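Local structure of glucokinase (Leishmania braziliensis MHOM/BR/75/M2904, 6EDI) at residues T18-L23 with I69-F74; A34-G39 with A104-R109; Y42-V47 with I399-C404; T50-G55 with F74-S79. The protein probably phosphorylates D-glucose with ATP, as a dimeric glucokinase of the actin-like ATPase superfamily, seen here in an open conformation. All blocks are in the same frame, centred on the assembly; numbering follows the deposited sequence.

Interaction 1 of 4, residues T18-L23 with I69-F74; sequences TKEIAL and IIYVRF
Three backbone hydrogen bonds zip residues 18-23 to residues 69-74 in parallel register. Lys19 is gripped twice: its N donates to Ile69 O at 3.0 Å, nearly straight at 168°, and its O accepts from Tyr71 N at 3.1 Å. Ile21 N then closes on Tyr71 O at 2.9 Å. All three donors lie in the planes of the carbonyls they meet. Beside this seam, the chain of Glu20, with CG anti to the backbone N (chi1 175°) and extended beyond it, reaches along the Tyr71 side of the sheet to Arg73. The salt bridge there is long and weak, Glu20 OE1 to Arg73 NH2 at 3.4 Å, and the carboxylate is turned 64° from the guanidinium plane. The Tyr71 ring carries Glu20 CA over the centre of one face, while Thr18 CG2 meets its edge in the ring plane, 3.3 Å from Tyr71 CE2. On the other side of the sheet Ile21 crosses Ile70 at about a right angle, and the methyls Ile21 CD1 and Ile70 CG2 are pressed to 3.4 Å, tighter than usual contact. Further on, Leu23 CB rests against Val72 CG1, and Leu23 CD2 reaches the Phe74 ring obliquely. Strand 16-20 is outermost in this chain's sheet, and strand 67-75 bonds onward to strand 51-58, where Arg53 makes a cation-pi contact with Tyr71. Leu401 of helix 399-409 also packs on Tyr71; helix 26-32 packs on Ile21 and Ile70, and helix 84-98 on Leu23 and Phe74.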
loop_
_atom_site.group_PDB
_atom_site.type_symbol
_atom_site.label_atom_id
_atom_site.label_comp_id
_atom_site.label_asym_id
_atom_site.label_seq_id
_atom_site.Cartn_x
_atom_site.Cartn_y
_atom_site.Cartn_z
ATOM N N THR A 18 29.357 -3.871 11.449
ATOM C CA THR A 18 29.536 -4.078 10.027
ATOM C C THR A 18 31.022 -4.002 9.674
ATOM O O THR A 18 31.691 -3.011 9.974
ATOM C CB THR A 18 28.750 -3.026 9.249
ATOM O OG1 THR A 18 27.348 -3.270 9.417
ATOM C CG2 THR A 18 29.083 -3.088 7.794
ATOM N N LYS A 19 31.537 -5.060 9.055
ATOM C CA LYS A 19 32.926 -5.087 8.618
ATOM C C LYS A 19 32.996 -5.291 7.109
ATOM O O LYS A 19 32.448 -6.253 6.570
ATOM C CB LYS A 19 33.689 -6.214 9.310
ATOM C CG LYS A 19 34.829 -5.788 10.225
ATOM C CD LYS A 19 34.371 -5.556 11.667
ATOM C CE LYS A 19 35.562 -5.231 12.580
ATOM N NZ LYS A 19 35.162 -5.141 14.015
ATOM N N GLU A 20 33.680 -4.390 6.420
ATOM C CA GLU A 20 33.963 -4.610 5.012
ATOM C C GLU A 20 35.305 -5.325 4.950
ATOM O O GLU A 20 36.235 -4.934 5.642
ATOM C CB GLU A 20 34.029 -3.280 4.270
ATOM C CG GLU A 20 34.444 -3.417 2.818
ATOM C CD GLU A 20 34.584 -2.081 2.132
ATOM O OE1 GLU A 20 33.896 -1.120 2.541
ATOM O OE2 GLU A 20 35.390 -2.006 1.185
ATOM N N ILE A 21 35.391 -6.385 4.150
ATOM C CA ILE A 21 36.617 -7.162 4.031
ATOM C C ILE A 21 36.967 -7.411 2.575
ATOM O O ILE A 21 36.097 -7.406 1.698
ATOM C CB ILE A 21 36.498 -8.537 4.721
ATOM C CG1 ILE A 21 35.287 -9.296 4.178
ATOM C CG2 ILE A 21 36.406 -8.382 6.235
ATOM C CD1 ILE A 21 35.336 -10.771 4.459
ATOM N N ALA A 22 38.247 -7.642 2.314
ATOM C CA ALA A 22 38.667 -8.068 0.989
ATOM C C ALA A 22 38.103 -9.450 0.720
ATOM O O ALA A 22 37.990 -10.254 1.641
ATOM C CB ALA A 22 40.185 -8.097 0.903
ATOM N N LEU A 23 37.776 -9.750 -0.536
ATOM C CA LEU A 23 37.268 -11.086 -0.869
ATOM C C LEU A 23 38.191 -12.209 -0.390
ATOM O O LEU A 23 37.726 -13.261 0.072
ATOM C CB LEU A 23 37.005 -11.227 -2.367
ATOM C CG LEU A 23 36.807 -12.647 -2.903
ATOM C CD1 LEU A 23 35.586 -13.319 -2.286
ATOM C CD2 LEU A 23 36.659 -12.615 -4.408
ATOM N N ILE A 69 27.143 -7.898 10.122
ATOM C CA ILE A 69 27.239 -8.022 8.677
ATOM C C ILE A 69 28.712 -8.045 8.292
ATOM O O ILE A 69 29.533 -7.343 8.880
ATOM C CB ILE A 69 26.510 -6.872 7.933
ATOM C CG1 ILE A 69 25.061 -6.751 8.419
ATOM C CG2 ILE A 69 26.519 -7.095 6.429
ATOM C CD1 ILE A 69 24.258 -5.598 7.781
ATOM N N ILE A 70 29.036 -8.903 7.335
ATOM C CA ILE A 70 30.344 -8.891 6.704
ATOM C C ILE A 70 30.096 -8.786 5.215
ATOM O O ILE A 70 29.281 -9.521 4.687
ATOM C CB ILE A 70 31.095 -10.198 6.949
ATOM C CG1 ILE A 70 31.410 -10.376 8.421
ATOM C CG2 ILE A 70 32.392 -10.203 6.146
ATOM C CD1 ILE A 70 32.223 -9.283 9.009
ATOM N N TYR A 71 30.796 -7.897 4.515
ATOM C CA TYR A 71 30.604 -7.825 3.074
ATOM C C TYR A 71 31.898 -7.520 2.350
ATOM O O TYR A 71 32.808 -6.911 2.912
ATOM C CB TYR A 71 29.531 -6.787 2.700
ATOM C CG TYR A 71 29.901 -5.368 3.052
ATOM C CD1 TYR A 71 30.673 -4.587 2.194
ATOM C CD2 TYR A 71 29.485 -4.803 4.248
ATOM C CE1 TYR A 71 31.019 -3.294 2.522
ATOM C CE2 TYR A 71 29.829 -3.501 4.573
ATOM C CZ TYR A 71 30.589 -2.760 3.711
ATOM O OH TYR A 71 30.914 -1.469 4.054
ATOM N N VAL A 72 31.957 -7.961 1.098
ATOM C CA VAL A 72 33.040 -7.628 0.185
ATOM C C VAL A 72 32.504 -6.585 -0.778
ATOM O O VAL A 72 31.395 -6.726 -1.297
ATOM C CB VAL A 72 33.464 -8.870 -0.615
ATOM C CG1 VAL A 72 34.520 -8.512 -1.651
ATOM C CG2 VAL A 72 33.972 -9.942 0.322
ATOM N N ARG A 73 33.257 -5.517 -1.004
ATOM C CA ARG A 73 32.823 -4.544 -1.995
ATOM C C ARG A 73 33.401 -4.932 -3.343
ATOM O O ARG A 73 34.618 -4.954 -3.521
ATOM C CB ARG A 73 33.243 -3.126 -1.613
ATOM C CG ARG A 73 32.821 -2.073 -2.630
ATOM C CD ARG A 73 33.332 -0.697 -2.242
ATOM N NE ARG A 73 32.969 -0.332 -0.871
ATOM C CZ ARG A 73 31.822 0.248 -0.531
ATOM N NH1 ARG A 73 30.915 0.517 -1.462
ATOM N NH2 ARG A 73 31.570 0.548 0.739
ATOM N N PHE A 74 32.524 -5.269 -4.281
ATOM C CA PHE A 74 32.944 -5.565 -5.642
ATOM C C PHE A 74 32.724 -4.312 -6.463
ATOM O O PHE A 74 31.923 -3.456 -6.087
ATOM C CB PHE A 74 32.137 -6.735 -6.216
ATOM C CG PHE A 74 32.466 -8.063 -5.598
ATOM C CD1 PHE A 74 33.470 -8.863 -6.130
ATOM C CD2 PHE A 74 31.764 -8.523 -4.488
ATOM C CE1 PHE A 74 33.779 -10.100 -5.558
ATOM C CE2 PHE A 74 32.065 -9.757 -3.917
ATOM C CZ PHE A 74 33.072 -10.545 -4.455
#

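Interaction 2 of 4, residues A34-G39 with A104-R109; sequences ASWSSG and ASFLRR
The loop leading from helix 26-32 into strand 41-48 is clasped here by Arg109 of the segment 104-109, which carries a short helix. Trp36 belongs to a 3-10 turn, residues 34-37, and its carbonyl looks toward the guanidinium of Arg109. Arg109 NH2 donates to Trp36 O at 2.8 Å, lying in the plane of that carbonyl. NH1 of Arg109 adds a weak second bond to the same oxygen at 3.1 Å and a firmer one to Gly39 O at 2.9 Å, on a lone pair of that carbonyl. A bend at chi3 (-69°) folds the arginine chain so that Arg109 NE can turn back to Ser105 O, 3.1 Å away, with the donor above that carbonyl's plane. Three backbone oxygens thus ring the edge of the guanidinium, while Ser37 O sits over the centre of one face, 3.4 Å from Arg109 CZ. Gly39 fits the turn because its positive phi (88°, psi 167°) would jam a CB against the preceding carbonyl. Next to these bonds, Phe106 CE1 comes obliquely to Trp36 CE3 at 4.3 Å, and both rings pack on Ile41 of the next strand. Phe106 also stands edge-to-face with Phe56. Because every partner of the guanidinium in the two segments is a main-chain carbonyl, the positive charge is probably balanced, within this contact, by carbonyl dipoles, and the NE bond to Ser105 O fixes the rotation of the flat group; the arrangement depends on the path of the backbone in both segments.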
loop_
_atom_site.group_PDB
_atom_site.type_symbol
_atom_site.label_atom_id
_atom_site.label_comp_id
_atom_site.label_asym_id
_atom_site.label_seq_id
_atom_site.Cartn_x
_atom_site.Cartn_y
_atom_site.Cartn_z
ATOM N N ALA A 34 33.538 -17.202 15.794
ATOM C CA ALA A 34 32.680 -18.381 15.935
ATOM C C ALA A 34 31.183 -18.095 15.819
ATOM O O ALA A 34 30.398 -19.006 15.568
ATOM C CB ALA A 34 32.975 -19.090 17.252
ATOM N N SER A 35 30.778 -16.848 16.026
ATOM C CA SER A 35 29.378 -16.486 15.836
ATOM C C SER A 35 28.881 -16.977 14.487
ATOM O O SER A 35 27.779 -17.503 14.381
ATOM C CB SER A 35 29.197 -14.983 15.952
ATOM O OG SER A 35 29.660 -14.532 17.206
ATOM N N TRP A 36 29.723 -16.837 13.468
ATOM C CA TRP A 36 29.421 -17.334 12.133
ATOM C C TRP A 36 29.225 -18.853 12.057
ATOM O O TRP A 36 28.612 -19.347 11.109
ATOM C CB TRP A 36 30.507 -16.899 11.138
ATOM C CG TRP A 36 30.535 -15.419 10.966
ATOM C CD1 TRP A 36 31.512 -14.547 11.370
ATOM C CD2 TRP A 36 29.500 -14.623 10.382
ATOM N NE1 TRP A 36 31.145 -13.258 11.056
ATOM C CE2 TRP A 36 29.913 -13.281 10.449
ATOM C CE3 TRP A 36 28.265 -14.922 9.798
ATOM C CZ2 TRP A 36 29.127 -12.235 9.952
ATOM C CZ3 TRP A 36 27.492 -13.895 9.309
ATOM C CH2 TRP A 36 27.926 -12.566 9.377
ATOM N N SER A 37 29.766 -19.590 13.026
ATOM C CA SER A 37 29.674 -21.053 13.006
ATOM C C SER A 37 28.267 -21.592 13.275
ATOM O O SER A 37 27.981 -22.752 12.970
ATOM C CB SER A 37 30.664 -21.680 13.994
ATOM O OG SER A 37 31.975 -21.217 13.755
ATOM N N SER A 38 27.390 -20.769 13.841
ATOM C CA SER A 38 26.039 -21.241 14.150
ATOM C C SER A 38 24.929 -20.237 13.830
ATOM O O SER A 38 25.173 -19.040 13.669
ATOM C CB SER A 38 25.948 -21.653 15.616
ATOM O OG SER A 38 25.935 -20.509 16.448
ATOM N N GLY A 39 23.705 -20.743 13.742
ATOM C CA GLY A 39 22.555 -19.901 13.443
ATOM C C GLY A 39 22.282 -19.731 11.963
ATOM O O GLY A 39 23.125 -20.066 11.122
ATOM N N ALA A 104 30.561 -26.281 3.242
ATOM C CA ALA A 104 29.345 -27.078 3.371
ATOM C C ALA A 104 28.540 -26.709 4.613
ATOM O O ALA A 104 27.335 -26.471 4.525
ATOM C CB ALA A 104 29.668 -28.557 3.369
ATOM N N SER A 105 29.193 -26.681 5.771
ATOM C CA SER A 105 28.488 -26.388 7.022
ATOM C C SER A 105 27.920 -24.963 7.041
ATOM O O SER A 105 26.920 -24.689 7.711
ATOM C CB SER A 105 29.389 -26.621 8.238
ATOM O OG SER A 105 30.450 -25.683 8.284
ATOM N N PHE A 106 28.555 -24.065 6.293
ATOM C CA PHE A 106 28.093 -22.681 6.197
ATOM C C PHE A 106 26.850 -22.536 5.310
ATOM O O PHE A 106 25.815 -22.017 5.738
ATOM C CB PHE A 106 29.220 -21.794 5.659
ATOM C CG PHE A 106 28.943 -20.322 5.779
ATOM C CD1 PHE A 106 28.933 -19.711 7.029
ATOM C CD2 PHE A 106 28.706 -19.550 4.650
ATOM C CE1 PHE A 106 28.684 -18.347 7.154
ATOM C CE2 PHE A 106 28.459 -18.185 4.761
ATOM C CZ PHE A 106 28.448 -17.587 6.020
ATOM N N LEU A 107 26.965 -23.005 4.073
ATOM C CA LEU A 107 25.936 -22.798 3.070
ATOM C C LEU A 107 24.625 -23.488 3.435
ATOM O O LEU A 107 23.560 -23.070 2.994
ATOM C CB LEU A 107 26.420 -23.256 1.689
ATOM C CG LEU A 107 27.551 -22.472 1.030
ATOM C CD1 LEU A 107 27.949 -23.111 -0.298
ATOM C CD2 LEU A 107 27.161 -21.006 0.823
ATOM N N ARG A 108 24.692 -24.544 4.238
ATOM C CA ARG A 108 23.461 -25.245 4.611
ATOM C C ARG A 108 22.610 -24.410 5.554
ATOM O O ARG A 108 21.434 -24.700 5.741
ATOM C CB ARG A 108 23.759 -26.587 5.275
ATOM C CG ARG A 108 24.520 -27.557 4.404
ATOM C CD ARG A 108 23.990 -27.630 2.975
ATOM N NE ARG A 108 24.746 -28.623 2.216
ATOM C CZ ARG A 108 25.945 -28.394 1.694
ATOM N NH1 ARG A 108 26.503 -27.198 1.845
ATOM N NH2 ARG A 108 26.582 -29.354 1.029
ATOM N N ARG A 109 23.206 -23.383 6.154
ATOM C CA ARG A 109 22.473 -22.525 7.079
ATOM C C ARG A 109 21.974 -21.240 6.425
ATOM O O ARG A 109 21.390 -20.394 7.098
ATOM C CB ARG A 109 23.296 -22.234 8.334
ATOM C CG ARG A 109 23.519 -23.470 9.216
ATOM C CD ARG A 109 24.423 -23.154 10.383
ATOM N NE ARG A 109 25.795 -22.907 9.949
ATOM C CZ ARG A 109 26.458 -21.772 10.145
ATOM N NH1 ARG A 109 25.880 -20.758 10.779
ATOM N NH2 ARG A 109 27.708 -21.655 9.713
#

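Interaction 3 of 4, residues Y42-V47 with I399-C404; sequences YVVCDV and INLLGC
Asp46 holds CG anti to its backbone N (chi1 172°), and Asn400 has its CG anti to the carbonyl carbon (chi1 -70°); together these torsions bring Asp46 OD2 alongside the CB-to-ND2 flank of Asn400, the two side chains crossing obliquely. Asn400 ND2 donates to Asp46 OD2 at 3.3 Å, a weak bond between planes turned well away from each other. Water 1 bridges the same pair, donating to Asp46 OD1 at 2.9 Å and weakly accepting from Asn400 ND2. Stronger partners lie outside: Ser116 OG bonds Asp46 OD2, and Asp157 OD1 takes a hydrogen bond from Asn400 ND2. Shared by two carboxylates, the ND2 donor would tend to stabilise negative charge on them. Here the helix 399-409 lies across strand 41-48 of a mixed sheet, running largely against it at 144°, in a glucokinase of the actin-like ATPase superfamily. Val44 packs against the helix. Its CG1 is anti to the carbonyl carbon, beside the backbone N, and touches the helix backbone 3.4 Å from Leu401 O; CG2 takes the crowded position. Val44 CG1 also meets Cys404 CB at 3.5 Å. Leu401 crosses Val44 at about a right angle and brings CD2 within 3.9 Å of Val44 CG2. Leu401 CD2 also lies 3.8 Å from Asp46 CB. Cys404 SG, anti to its carbonyl carbon, comes alongside the strand backbone, 3.5 Å from Cys45 O. Behind Leu401 pack Ile69 and Tyr71 of strand 67-75, while Ala114 of strand 110-117 touches Cys404.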
loop_
_atom_site.group_PDB
_atom_site.type_symbol
_atom_site.label_atom_id
_atom_site.label_comp_id
_atom_site.label_asym_id
_atom_site.label_seq_id
_atom_site.Cartn_x
_atom_site.Cartn_y
_atom_site.Cartn_z
ATOM N N TYR A 42 21.854 -15.007 6.614
ATOM C CA TYR A 42 21.094 -14.245 5.630
ATOM C C TYR A 42 22.067 -13.573 4.634
ATOM O O TYR A 42 22.932 -12.785 5.023
ATOM C CB TYR A 42 20.176 -13.232 6.336
ATOM C CG TYR A 42 19.299 -13.848 7.431
ATOM C CD1 TYR A 42 18.041 -14.356 7.136
ATOM C CD2 TYR A 42 19.738 -13.915 8.752
ATOM C CE1 TYR A 42 17.243 -14.920 8.123
ATOM C CE2 TYR A 42 18.956 -14.481 9.749
ATOM C CZ TYR A 42 17.707 -14.977 9.430
ATOM O OH TYR A 42 16.929 -15.529 10.422
ATOM N N VAL A 43 21.952 -13.943 3.360
ATOM C CA VAL A 43 22.824 -13.399 2.322
ATOM C C VAL A 43 22.327 -12.005 1.965
ATOM O O VAL A 43 21.115 -11.790 1.775
ATOM C CB VAL A 43 22.907 -14.318 1.093
ATOM C CG1 VAL A 43 23.454 -13.571 -0.111
ATOM C CG2 VAL A 43 23.802 -15.528 1.404
ATOM N N VAL A 44 23.259 -11.059 1.934
ATOM C CA VAL A 44 22.925 -9.664 1.718
ATOM C C VAL A 44 23.734 -9.127 0.555
ATOM O O VAL A 44 24.877 -9.550 0.306
ATOM C CB VAL A 44 23.175 -8.781 2.984
ATOM C CG1 VAL A 44 22.557 -9.406 4.186
ATOM C CG2 VAL A 44 24.661 -8.560 3.226
ATOM N N CYS A 45 23.128 -8.195 -0.165
ATOM C CA CYS A 45 23.754 -7.589 -1.329
ATOM C C CYS A 45 23.020 -6.295 -1.631
ATOM O O CYS A 45 21.796 -6.240 -1.575
ATOM C CB CYS A 45 23.706 -8.535 -2.533
ATOM S SG CYS A 45 24.308 -7.842 -4.103
ATOM N N ASP A 46 23.776 -5.245 -1.919
ATOM C CA ASP A 46 23.181 -3.980 -2.317
ATOM C C ASP A 46 24.002 -3.422 -3.470
ATOM O O ASP A 46 25.231 -3.560 -3.490
ATOM C CB ASP A 46 23.133 -3.007 -1.137
ATOM C CG ASP A 46 22.707 -1.600 -1.546
ATOM O OD1 ASP A 46 23.590 -0.795 -1.911
ATOM O OD2 ASP A 46 21.492 -1.292 -1.497
ATOM N N VAL A 47 23.315 -2.839 -4.450
ATOM C CA VAL A 47 23.977 -2.201 -5.582
ATOM C C VAL A 47 23.743 -0.689 -5.550
ATOM O O VAL A 47 22.627 -0.239 -5.312
ATOM C CB VAL A 47 23.467 -2.768 -6.902
ATOM C CG1 VAL A 47 24.199 -2.130 -8.063
ATOM C CG2 VAL A 47 23.680 -4.263 -6.937
ATOM N N ILE A 399 21.467 0.353 6.293
ATOM C CA ILE A 399 20.078 -0.056 6.465
ATOM C C ILE A 399 19.656 -1.031 5.373
ATOM O O ILE A 399 18.906 -1.966 5.633
ATOM C CB ILE A 399 19.109 1.164 6.528
ATOM C CG1 ILE A 399 17.793 0.756 7.187
ATOM C CG2 ILE A 399 18.837 1.745 5.164
ATOM C CD1 ILE A 399 17.970 0.454 8.623
ATOM N N ASN A 400 20.183 -0.849 4.164
ATOM C CA ASN A 400 19.776 -1.709 3.068
ATOM C C ASN A 400 20.352 -3.119 3.200
ATOM O O ASN A 400 19.677 -4.091 2.915
ATOM C CB ASN A 400 20.124 -1.086 1.716
ATOM C CG ASN A 400 19.269 0.123 1.398
ATOM O OD1 ASN A 400 18.374 0.494 2.166
ATOM N ND2 ASN A 400 19.545 0.755 0.261
ATOM N N LEU A 401 21.604 -3.231 3.617
ATOM C CA LEU A 401 22.155 -4.551 3.905
ATOM C C LEU A 401 21.339 -5.267 4.998
ATOM O O LEU A 401 20.944 -6.432 4.834
ATOM C CB LEU A 401 23.638 -4.455 4.272
ATOM C CG LEU A 401 24.511 -4.030 3.092
ATOM C CD1 LEU A 401 25.999 -4.049 3.438
ATOM C CD2 LEU A 401 24.259 -4.922 1.891
ATOM N N LEU A 402 21.079 -4.565 6.096
ATOM C CA LEU A 402 20.254 -5.098 7.178
ATOM C C LEU A 402 18.888 -5.568 6.679
ATOM O O LEU A 402 18.353 -6.579 7.152
ATOM C CB LEU A 402 20.071 -4.051 8.274
ATOM C CG LEU A 402 21.263 -3.789 9.173
ATOM C CD1 LEU A 402 21.004 -2.575 10.049
ATOM C CD2 LEU A 402 21.513 -5.019 10.024
ATOM N N GLY A 403 18.332 -4.830 5.725
ATOM C CA GLY A 403 17.023 -5.154 5.185
ATOM C C GLY A 403 16.996 -6.471 4.453
ATOM O O GLY A 403 15.946 -7.127 4.359
ATOM N N CYS A 404 18.154 -6.866 3.925
ATOM C CA CYS A 404 18.249 -8.172 3.310
ATOM C C CYS A 404 18.044 -9.235 4.392
ATOM O O CYS A 404 17.427 -10.268 4.136
ATOM C CB CYS A 404 19.584 -8.342 2.574
ATOM S SG CYS A 404 19.710 -7.378 1.031
HETATM O O HOH W 1 22.324 1.577 -0.840
#

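Interaction 4 of 4, residues T50-G55 with F74-S79; sequences TSARVG and FKVTKS
Thr50 O is gripped twice: by a hydrogen bond from Val76 N at 2.7 Å, the shortest of the three across this contact, and by a CA-H...O contact from Lys75 CA at 3.3 Å. Ala52 N donates to Phe74 O at 3.0 Å, close to straight at 167°, and Phe74 N returns a bond to Ala52 O at 2.9 Å, so the two form an antiparallel hydrogen-bonded pair. The next pair, Ser51 with Lys75, is non-hydrogen-bonded; Ser51 CA instead makes a CA-H...O contact with Phe74 O. In each of the three bonds the donor stands well above the plane of the carbonyl it meets, 42° for Val76. Val76 is also the centre of an inverse gamma turn, in which the chain bends out of the strand. Its CG1 is anti to the backbone N (chi1 -163°), which puts Val76 CG2 anti to the carbonyl carbon, 3.5 Å from Thr50 O and 4.3 Å from Ala52 CB. The Phe74 ring has Ala52 O at its edge, in plane, while Val54 crosses it obliquely, with Val54 CG2 3.8 Å from Phe74 CD2. The polar ends of Ser51 and Lys75 turn to neighbours, Ser51 OG to Gly48 O and Lys75 NZ to Arg73 O. The contact is the part of the hairpin of strands 51-58 and 67-75 farthest from its connecting loop. Helix 84-98 covers the side bearing Ala52 and Phe74, through Leu84, Phe87, Glu90 and Val91, and strand 51-58 pairs onward with strand 41-48.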
loop_
_atom_site.group_PDB
_atom_site.type_symbol
_atom_site.label_atom_id
_atom_site.label_comp_id
_atom_site.label_asym_id
_atom_site.label_seq_id
_atom_site.Cartn_x
_atom_site.Cartn_y
_atom_site.Cartn_z
ATOM N N THR A 50 29.077 2.322 -8.557
ATOM C CA THR A 50 29.901 1.305 -9.204
ATOM C C THR A 50 30.155 0.157 -8.270
ATOM O O THR A 50 31.087 -0.624 -8.477
ATOM C CB THR A 50 31.291 1.839 -9.560
ATOM O OG1 THR A 50 31.702 2.823 -8.599
ATOM C CG2 THR A 50 31.270 2.431 -10.918
ATOM N N SER A 51 29.334 0.062 -7.232
ATOM C CA SER A 51 29.695 -0.736 -6.080
ATOM C C SER A 51 28.614 -1.729 -5.705
ATOM O O SER A 51 27.466 -1.353 -5.448
ATOM C CB SER A 51 29.979 0.184 -4.902
ATOM O OG SER A 51 28.909 1.094 -4.737
ATOM N N ALA A 52 28.990 -3.001 -5.679
ATOM C CA ALA A 52 28.077 -4.058 -5.290
ATOM C C ALA A 52 28.629 -4.726 -4.040
ATOM O O ALA A 52 29.594 -5.484 -4.111
ATOM C CB ALA A 52 27.926 -5.069 -6.424
ATOM N N ARG A 53 28.038 -4.441 -2.887
ATOM C CA ARG A 53 28.510 -5.084 -1.672
ATOM C C ARG A 53 27.783 -6.406 -1.542
ATOM O O ARG A 53 26.567 -6.456 -1.657
ATOM C CB ARG A 53 28.281 -4.183 -0.457
ATOM C CG ARG A 53 29.016 -2.850 -0.584
ATOM C CD ARG A 53 28.695 -1.882 0.535
ATOM N NE ARG A 53 27.294 -1.475 0.522
ATOM C CZ ARG A 53 26.796 -0.527 1.307
ATOM N NH1 ARG A 53 27.598 0.106 2.156
ATOM N NH2 ARG A 53 25.509 -0.207 1.237
ATOM N N VAL A 54 28.534 -7.486 -1.344
ATOM C CA VAL A 54 27.937 -8.817 -1.242
ATOM C C VAL A 54 28.434 -9.449 0.049
ATOM O O VAL A 54 29.627 -9.462 0.304
ATOM C CB VAL A 54 28.386 -9.703 -2.416
ATOM C CG1 VAL A 54 27.700 -11.061 -2.376
ATOM C CG2 VAL A 54 28.119 -9.017 -3.725
ATOM N N GLY A 55 27.540 -9.979 0.871
ATOM C CA GLY A 55 28.003 -10.597 2.097
ATOM C C GLY A 55 26.948 -11.382 2.852
ATOM O O GLY A 55 26.015 -11.912 2.269
ATOM N N PHE A 74 32.524 -5.269 -4.281
ATOM C CA PHE A 74 32.944 -5.565 -5.642
ATOM C C PHE A 74 32.724 -4.312 -6.463
ATOM O O PHE A 74 31.923 -3.456 -6.087
ATOM C CB PHE A 74 32.137 -6.735 -6.216
ATOM C CG PHE A 74 32.466 -8.063 -5.598
ATOM C CD1 PHE A 74 33.470 -8.863 -6.130
ATOM C CD2 PHE A 74 31.764 -8.523 -4.488
ATOM C CE1 PHE A 74 33.779 -10.100 -5.558
ATOM C CE2 PHE A 74 32.065 -9.757 -3.917
ATOM C CZ PHE A 74 33.072 -10.545 -4.455
ATOM N N LYS A 75 33.443 -4.190 -7.573
ATOM C CA LYS A 75 33.302 -3.025 -8.426
ATOM C C LYS A 75 32.646 -3.415 -9.733
ATOM O O LYS A 75 33.116 -4.322 -10.422
ATOM C CB LYS A 75 34.662 -2.356 -8.680
ATOM C CG LYS A 75 35.177 -1.542 -7.498
ATOM C CD LYS A 75 35.796 -2.436 -6.419
ATOM C CE LYS A 75 35.748 -1.780 -5.040
ATOM N NZ LYS A 75 36.513 -2.555 -4.009
ATOM N N VAL A 76 31.549 -2.736 -10.062
ATOM C CA VAL A 76 30.865 -2.927 -11.337
ATOM C C VAL A 76 31.663 -2.230 -12.443
ATOM O O VAL A 76 31.418 -1.068 -12.779
ATOM C CB VAL A 76 29.426 -2.378 -11.298
ATOM C CG1 VAL A 76 28.616 -2.952 -12.452
ATOM C CG2 VAL A 76 28.768 -2.712 -9.956
ATOM N N THR A 77 32.623 -2.955 -12.998
ATOM C CA THR A 77 33.587 -2.373 -13.921
ATOM C C THR A 77 33.031 -2.257 -15.331
ATOM O O THR A 77 33.567 -1.505 -16.146
ATOM C CB THR A 77 34.877 -3.205 -13.951
ATOM O OG1 THR A 77 34.580 -4.523 -14.427
ATOM C CG2 THR A 77 35.471 -3.299 -12.563
ATOM N N LYS A 78 31.966 -3.004 -15.617
ATOM C CA LYS A 78 31.349 -3.007 -16.947
ATOM C C LYS A 78 30.076 -2.157 -16.968
ATOM O O LYS A 78 29.376 -2.105 -17.978
ATOM C CB LYS A 78 31.020 -4.444 -17.382
ATOM C CG LYS A 78 30.695 -4.613 -18.875
ATOM C CD LYS A 78 29.796 -5.827 -19.120
ATOM C CE LYS A 78 29.146 -5.777 -20.492
ATOM N NZ LYS A 78 28.448 -7.054 -20.821
ATOM N N SER A 79 29.788 -1.491 -15.848
ATOM C CA SER A 79 28.555 -0.709 -15.700
ATOM C C SER A 79 27.342 -1.549 -16.095
ATOM O O SER A 79 26.462 -1.086 -16.818
ATOM C CB SER A 79 28.618 0.573 -16.542
ATOM O OG SER A 79 29.640 1.443 -16.081
#

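In the fold
Interactions 1, 3 and 4 share one six-stranded mixed sheet: 16-20 joins 67-75, which joins 51-58, then 41-48, onto which the helix 399-409 packs. The centres of interactions 1 and 3, and of 1 and 4, lie about 12 Å apart, those of 3 and 4 about 14 Å. Interactions 1 and 4 meet at Phe74. Interaction 2 lies farther out, about 17 Å centre to centre from interaction 1, which it touches through Trp36 on Ile70. Along the chain, interaction 4 nests inside the loops closed by interactions 2 and 3, whereas 1, 2 and 3 cross one another. The N-terminal strand and a helix near the C-terminus thus meet on the same sheet.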